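Local coordinates for Non-structural protein 11 (Prrsv 16244b, PDB 5EYI) that probably degrades the 5'-polyuridine tracts of viral RNA as a uridylate-specific endoribonuclease, keeping host double-stranded RNA sensors from being activated, at residues His13-Tyr18 and Leu205-Val210; Pro21-Phe26 and Pro38-Gln43. The protein carries 1 engineered substitution. One frame throughout, in Å; residues are numbered along the deposited sequence.

Contact 1: His13-Tyr18 and Leu205-Val210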
loop_
_atom_site.group_PDB
_atom_site.type_symbol
_atom_site.label_atom_id
_atom_site.label_comp_id
_atom_site.label_asym_id
_atom_site.label_seq_id
_atom_site.Cartn_x
_atom_site.Cartn_y
_atom_site.Cartn_z
ATOM N N HIS A 13 -22.578 -2.892 -12.347
ATOM C CA HIS A 13 -21.613 -2.793 -13.449
ATOM C C HIS A 13 -20.352 -3.601 -13.136
ATOM O O HIS A 13 -19.886 -4.378 -13.972
ATOM C CB HIS A 13 -21.201 -1.351 -13.743
ATOM C CG HIS A 13 -22.310 -0.461 -14.196
ATOM N ND1 HIS A 13 -23.512 -0.935 -14.676
ATOM C CD2 HIS A 13 -22.388 0.887 -14.265
ATOM C CE1 HIS A 13 -24.289 0.085 -14.995
ATOM N NE2 HIS A 13 -23.625 1.201 -14.768
ATOM N N ASN A 14 -19.844 -3.465 -11.915
ATOM C CA ASN A 14 -18.650 -4.206 -11.492
ATOM C C ASN A 14 -18.821 -5.726 -11.535
ATOM O O ASN A 14 -17.830 -6.440 -11.621
ATOM C CB ASN A 14 -18.201 -3.757 -10.092
ATOM C CG ASN A 14 -17.764 -2.293 -10.055
ATOM O OD1 ASN A 14 -17.413 -1.716 -11.075
ATOM N ND2 ASN A 14 -17.796 -1.691 -8.885
ATOM N N LEU A 15 -20.063 -6.212 -11.448
ATOM C CA LEU A 15 -20.383 -7.640 -11.636
ATOM C C LEU A 15 -20.756 -8.024 -13.089
ATOM O O LEU A 15 -21.065 -9.178 -13.358
ATOM C CB LEU A 15 -21.515 -8.055 -10.682
ATOM C CG LEU A 15 -21.174 -8.043 -9.193
ATOM C CD1 LEU A 15 -22.432 -8.131 -8.347
ATOM C CD2 LEU A 15 -20.223 -9.178 -8.856
ATOM N N GLY A 16 -20.713 -7.067 -14.010
ATOM C CA GLY A 16 -20.998 -7.308 -15.420
ATOM C C GLY A 16 -22.456 -7.167 -15.833
ATOM O O GLY A 16 -22.845 -7.685 -16.889
ATOM N N PHE A 17 -23.256 -6.451 -15.042
ATOM C CA PHE A 17 -24.671 -6.267 -15.337
ATOM C C PHE A 17 -24.954 -4.793 -15.588
ATOM O O PHE A 17 -24.645 -3.931 -14.739
ATOM C CB PHE A 17 -25.529 -6.811 -14.195
ATOM C CG PHE A 17 -25.393 -8.286 -13.996
ATOM C CD1 PHE A 17 -24.336 -8.808 -13.259
ATOM C CD2 PHE A 17 -26.306 -9.167 -14.569
ATOM C CE1 PHE A 17 -24.198 -10.175 -13.087
ATOM C CE2 PHE A 17 -26.178 -10.541 -14.388
ATOM C CZ PHE A 17 -25.123 -11.042 -13.648
ATOM N N TYR A 18 -25.494 -4.508 -16.773
ATOM C CA TYR A 18 -25.845 -3.152 -17.190
ATOM C C TYR A 18 -27.311 -3.004 -17.589
ATOM O O TYR A 18 -27.909 -1.960 -17.341
ATOM C CB TYR A 18 -24.959 -2.706 -18.361
ATOM C CG TYR A 18 -23.483 -2.711 -18.049
ATOM C CD1 TYR A 18 -22.764 -3.897 -18.054
ATOM C CD2 TYR A 18 -22.798 -1.524 -17.750
ATOM C CE1 TYR A 18 -21.412 -3.916 -17.771
ATOM C CE2 TYR A 18 -21.438 -1.535 -17.464
ATOM C CZ TYR A 18 -20.756 -2.736 -17.483
ATOM O OH TYR A 18 -19.415 -2.793 -17.198
ATOM N N LEU A 205 -14.217 -3.431 -3.495
ATOM C CA LEU A 205 -15.090 -2.300 -3.204
ATOM C C LEU A 205 -16.163 -2.303 -4.275
ATOM O O LEU A 205 -15.842 -2.199 -5.466
ATOM C CB LEU A 205 -14.300 -0.996 -3.239
ATOM C CG LEU A 205 -15.050 0.334 -3.207
ATOM C CD1 LEU A 205 -16.089 0.401 -2.097
ATOM C CD2 LEU A 205 -14.045 1.457 -3.041
ATOM N N ASP A 206 -17.425 -2.461 -3.859
ATOM C CA ASP A 206 -18.557 -2.626 -4.791
ATOM C C ASP A 206 -18.313 -3.782 -5.776
ATOM O O ASP A 206 -18.658 -3.683 -6.945
ATOM C CB ASP A 206 -18.838 -1.311 -5.561
ATOM C CG ASP A 206 -19.155 -0.140 -4.643
ATOM O OD1 ASP A 206 -19.783 -0.359 -3.586
ATOM O OD2 ASP A 206 -18.803 1.012 -4.989
ATOM N N PHE A 207 -17.706 -4.862 -5.287
ATOM C CA PHE A 207 -17.285 -6.019 -6.102
ATOM C C PHE A 207 -16.217 -5.745 -7.175
ATOM O O PHE A 207 -16.051 -6.543 -8.081
ATOM C CB PHE A 207 -18.494 -6.723 -6.742
ATOM C CG PHE A 207 -19.525 -7.181 -5.748
ATOM C CD1 PHE A 207 -19.293 -8.305 -4.957
ATOM C CD2 PHE A 207 -20.731 -6.502 -5.610
ATOM C CE1 PHE A 207 -20.242 -8.740 -4.048
ATOM C CE2 PHE A 207 -21.685 -6.934 -4.698
ATOM C CZ PHE A 207 -21.440 -8.060 -3.917
ATOM N N LYS A 208 -15.480 -4.647 -7.065
ATOM C CA LYS A 208 -14.392 -4.343 -7.980
ATOM C C LYS A 208 -13.097 -4.598 -7.222
ATOM O O LYS A 208 -12.930 -4.116 -6.107
ATOM C CB LYS A 208 -14.495 -2.889 -8.438
ATOM C CG LYS A 208 -13.274 -2.296 -9.122
ATOM C CD LYS A 208 -13.269 -2.521 -10.618
ATOM C CE LYS A 208 -14.116 -1.483 -11.338
ATOM N NZ LYS A 208 -13.432 -0.161 -11.439
ATOM N N GLU A 209 -12.185 -5.346 -7.835
ATOM C CA GLU A 209 -10.862 -5.594 -7.252
ATOM C C GLU A 209 -10.082 -4.298 -7.165
ATOM O O GLU A 209 -9.883 -3.622 -8.166
ATOM C CB GLU A 209 -10.070 -6.608 -8.086
ATOM C CG GLU A 209 -10.580 -8.040 -7.979
ATOM C CD GLU A 209 -10.207 -8.738 -6.676
ATOM O OE1 GLU A 209 -10.609 -9.914 -6.527
ATOM O OE2 GLU A 209 -9.524 -8.137 -5.799
ATOM N N VAL A 210 -9.670 -3.944 -5.957
ATOM C CA VAL A 210 -8.908 -2.723 -5.716
ATOM C C VAL A 210 -7.744 -3.058 -4.817
ATOM O O VAL A 210 -7.682 -4.158 -4.260
ATOM C CB VAL A 210 -9.773 -1.623 -5.051
ATOM C CG1 VAL A 210 -10.950 -1.247 -5.948
ATOM C CG2 VAL A 210 -10.281 -2.046 -3.666
HETATM O O HOH W 1 -16.375 -8.665 -9.710
#
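Asn-14 of helix 9-14 comes nearest Lys-208 of a type I' beta turn, Leu-205 to Lys-208, with their CA atoms 5.5 Å apart; Gly-16, at positive phi, closes the helix in a Schellman motif. The contact illustrates how a helix end can seat on a hairpin turn through a side-chain amide and a backbone carbonyl. Asn-14 sends its ND2 to the carbonyl O of Asp-206, 2.9 Å away, in a nearly straight bond (160°). The acceptor lies in the plane of the amide, whereas ND2 stands above the carbonyl plane. Lys-208 CG is anti to the backbone N (chi1 166°), and the chain then bends at chi2 and chi3, which carries CE of Lys-208 to 3.3 Å from OD1 of Asn-14, crossing the asparagine at about a right angle.

Beside this polar pair, Leu-15 puts CD1 over one face of the Phe-207 ring, 4.0 Å from its centroid in a CH-pi contact, while its CD2 packs on CB of Phe-207. A water donates to the carbonyl O atoms of both Asn-14 and Phe-207.

Ser-161 OG bonds to both Asn-14 ND2 and Asp-206 OD2, and Ser-106 OG also reaches that carboxylate oxygen. The turn joins strands 198-205 and 208-215 of the NendoU domain, and Phe-207 reaches into the N-terminal domain to touch Val-11 of helix 9-14 and Leu-89 of strand 85-93.

Contact 2: Pro21-Phe26 and Pro38-Gln43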
loop_
_atom_site.group_PDB
_atom_site.type_symbol
_atom_site.label_atom_id
_atom_site.label_comp_id
_atom_site.label_asym_id
_atom_site.label_seq_id
_atom_site.Cartn_x
_atom_site.Cartn_y
_atom_site.Cartn_z
ATOM N N PRO A 21 -34.676 -5.032 -17.244
ATOM C CA PRO A 21 -36.031 -4.818 -17.733
ATOM C C PRO A 21 -36.864 -3.891 -16.842
ATOM O O PRO A 21 -37.770 -3.251 -17.357
ATOM C CB PRO A 21 -36.621 -6.229 -17.759
ATOM C CG PRO A 21 -35.867 -6.963 -16.715
ATOM C CD PRO A 21 -34.490 -6.388 -16.706
ATOM N N ASP A 22 -36.545 -3.800 -15.546
ATOM C CA ASP A 22 -37.428 -3.142 -14.559
ATOM C C ASP A 22 -36.855 -1.949 -13.781
ATOM O O ASP A 22 -37.615 -1.097 -13.364
ATOM C CB ASP A 22 -37.981 -4.181 -13.558
ATOM C CG ASP A 22 -36.881 -4.974 -12.836
ATOM O OD1 ASP A 22 -35.974 -5.501 -13.514
ATOM O OD2 ASP A 22 -36.942 -5.097 -11.592
ATOM N N LEU A 23 -35.540 -1.886 -13.588
ATOM C CA LEU A 23 -34.897 -0.869 -12.754
ATOM C C LEU A 23 -34.467 0.344 -13.565
ATOM O O LEU A 23 -33.696 0.215 -14.512
ATOM C CB LEU A 23 -33.669 -1.468 -12.070
ATOM C CG LEU A 23 -33.965 -2.530 -11.012
ATOM C CD1 LEU A 23 -32.676 -3.211 -10.583
ATOM C CD2 LEU A 23 -34.679 -1.901 -9.822
ATOM N N THR A 24 -34.942 1.523 -13.169
ATOM C CA THR A 24 -34.763 2.729 -13.974
ATOM C C THR A 24 -33.333 3.239 -14.014
ATOM O O THR A 24 -32.956 3.893 -14.983
ATOM C CB THR A 24 -35.677 3.884 -13.516
ATOM O OG1 THR A 24 -35.470 4.144 -12.118
ATOM C CG2 THR A 24 -37.128 3.521 -13.770
ATOM N N GLN A 25 -32.538 2.933 -12.986
ATOM C CA GLN A 25 -31.149 3.414 -12.938
ATOM C C GLN A 25 -30.211 2.651 -13.880
ATOM O O GLN A 25 -29.052 3.029 -14.043
ATOM C CB GLN A 25 -30.599 3.441 -11.500
ATOM C CG GLN A 25 -30.211 2.097 -10.874
ATOM C CD GLN A 25 -31.339 1.456 -10.087
ATOM O OE1 GLN A 25 -32.508 1.545 -10.475
ATOM N NE2 GLN A 25 -30.996 0.794 -8.980
ATOM N N PHE A 26 -30.696 1.574 -14.477
ATOM C CA PHE A 26 -29.928 0.837 -15.466
ATOM C C PHE A 26 -30.491 1.038 -16.865
ATOM O O PHE A 26 -31.586 1.555 -17.026
ATOM C CB PHE A 26 -29.907 -0.631 -15.081
ATOM C CG PHE A 26 -29.185 -0.888 -13.798
ATOM C CD1 PHE A 26 -27.798 -0.817 -13.751
ATOM C CD2 PHE A 26 -29.884 -1.177 -12.627
ATOM C CE1 PHE A 26 -27.123 -1.045 -12.566
ATOM C CE2 PHE A 26 -29.215 -1.401 -11.433
ATOM C CZ PHE A 26 -27.832 -1.337 -11.401
ATOM N N PRO A 38 -27.233 -10.627 -19.664
ATOM C CA PRO A 38 -27.187 -10.513 -18.202
ATOM C C PRO A 38 -28.064 -9.342 -17.750
ATOM O O PRO A 38 -27.937 -8.236 -18.286
ATOM C CB PRO A 38 -25.704 -10.236 -17.905
ATOM C CG PRO A 38 -24.972 -10.635 -19.139
ATOM C CD PRO A 38 -25.914 -10.396 -20.277
ATOM N N VAL A 39 -28.969 -9.584 -16.808
ATOM C CA VAL A 39 -29.882 -8.530 -16.365
ATOM C C VAL A 39 -29.835 -8.351 -14.846
ATOM O O VAL A 39 -29.808 -9.316 -14.103
ATOM C CB VAL A 39 -31.333 -8.767 -16.847
ATOM C CG1 VAL A 39 -31.458 -8.452 -18.334
ATOM C CG2 VAL A 39 -31.798 -10.188 -16.551
ATOM N N VAL A 40 -29.796 -7.095 -14.414
ATOM C CA VAL A 40 -29.935 -6.743 -13.014
ATOM C C VAL A 40 -31.401 -6.383 -12.834
ATOM O O VAL A 40 -31.981 -5.677 -13.664
ATOM C CB VAL A 40 -28.976 -5.611 -12.565
ATOM C CG1 VAL A 40 -29.107 -4.349 -13.417
ATOM C CG2 VAL A 40 -29.194 -5.285 -11.087
ATOM N N THR A 41 -32.003 -6.896 -11.771
ATOM C CA THR A 41 -33.451 -6.900 -11.642
ATOM C C THR A 41 -33.862 -7.151 -10.196
ATOM O O THR A 41 -33.051 -7.620 -9.392
ATOM C CB THR A 41 -34.066 -7.992 -12.551
ATOM O OG1 THR A 41 -35.497 -7.923 -12.510
ATOM C CG2 THR A 41 -33.597 -9.402 -12.137
ATOM N N THR A 42 -35.116 -6.828 -9.869
ATOM C CA THR A 42 -35.711 -7.259 -8.596
ATOM C C THR A 42 -36.664 -8.441 -8.780
ATOM O O THR A 42 -37.252 -8.906 -7.802
ATOM C CB THR A 42 -36.425 -6.115 -7.847
ATOM O OG1 THR A 42 -37.529 -5.641 -8.614
ATOM C CG2 THR A 42 -35.475 -4.977 -7.594
ATOM N N GLN A 43 -36.792 -8.944 -10.014
ATOM C CA GLN A 43 -37.636 -10.099 -10.313
ATOM C C GLN A 43 -36.778 -11.337 -10.501
ATOM O O GLN A 43 -35.952 -11.392 -11.423
ATOM C CB GLN A 43 -38.426 -9.839 -11.578
ATOM C CG GLN A 43 -39.337 -8.628 -11.476
ATOM C CD GLN A 43 -39.916 -8.227 -12.815
ATOM O OE1 GLN A 43 -39.967 -9.031 -13.744
ATOM N NE2 GLN A 43 -40.358 -6.981 -12.921
#
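Asp-22 receives three hydrogen bonds from Thr-41 and Thr-42 at the end of strand 39-41, in the N-terminal domain of nsp11. Here an ST turn and an aspartate share one hydroxyl: Thr-41 OG1 donates to Asp-22 OD1 at 2.7 Å, from above the carboxylate plane, and accepts from the backbone N of Gln-43. The second carboxylate oxygen, OD2, is gripped twice by Thr-42. The backbone N of Thr-42 lies 3.0 Å from Asp-22 OD2 on its syn lone pair, in an almost straight bond (172°). Thr-42 OG1 is 3.1 Å from Asp-22 OD2, which it meets nearly in line with the carboxylate bond. With chi1 at 56°, CG of Asp-22 sits between its own backbone N and carbonyl carbon, directed at the strand end. Three donors on two oxygens should hold the carboxylate against rotation and would tend to stabilise its negative charge.

Apolar groups fill in beside the carboxylate: Leu-23 sets CD1 against the CA of Thr-41 and CD2 against CG2 of Thr-42, and Pro-21 CD rests on CB of Val-39. Phe-26, which ends the type I turn from Leu-23, takes Val-40 CG1 over the centre of its ring, 3.4 Å from the centroid and 13° off the normal.

Further out, strand 39-41 pairs in parallel with strand 51-55, and Ala-12 of helix 9-14 touches both Phe-26 and Val-40. Ser-20 OG ties the two segments together, hydrogen-bonded to Asp-22 N, Leu-23 N and the carbonyl O of Val-40.

In the fold
Both contacts are partly buried and converge on helix 9-14, but the centre of contact 1 lies about 9 Å from the centre of the chain, that of contact 2 about 19 Å. The segments of contact 1 lie 187 residues apart at their closest ends and join the N-terminal domain to the NendoU domain; those of contact 2, only 12 apart, stay within the N-terminal domain. Chemistry differs accordingly: a neutral amide meets a main-chain carbonyl at the domain junction, whereas a carboxylate, probably charged, is held by hydroxyls and a backbone amide farther out. The methyl over phenylalanine is centred in contact 2, offset in contact 1. The two touch: His-13 CE1 packs 3.8 Å from Phe-26 CD1.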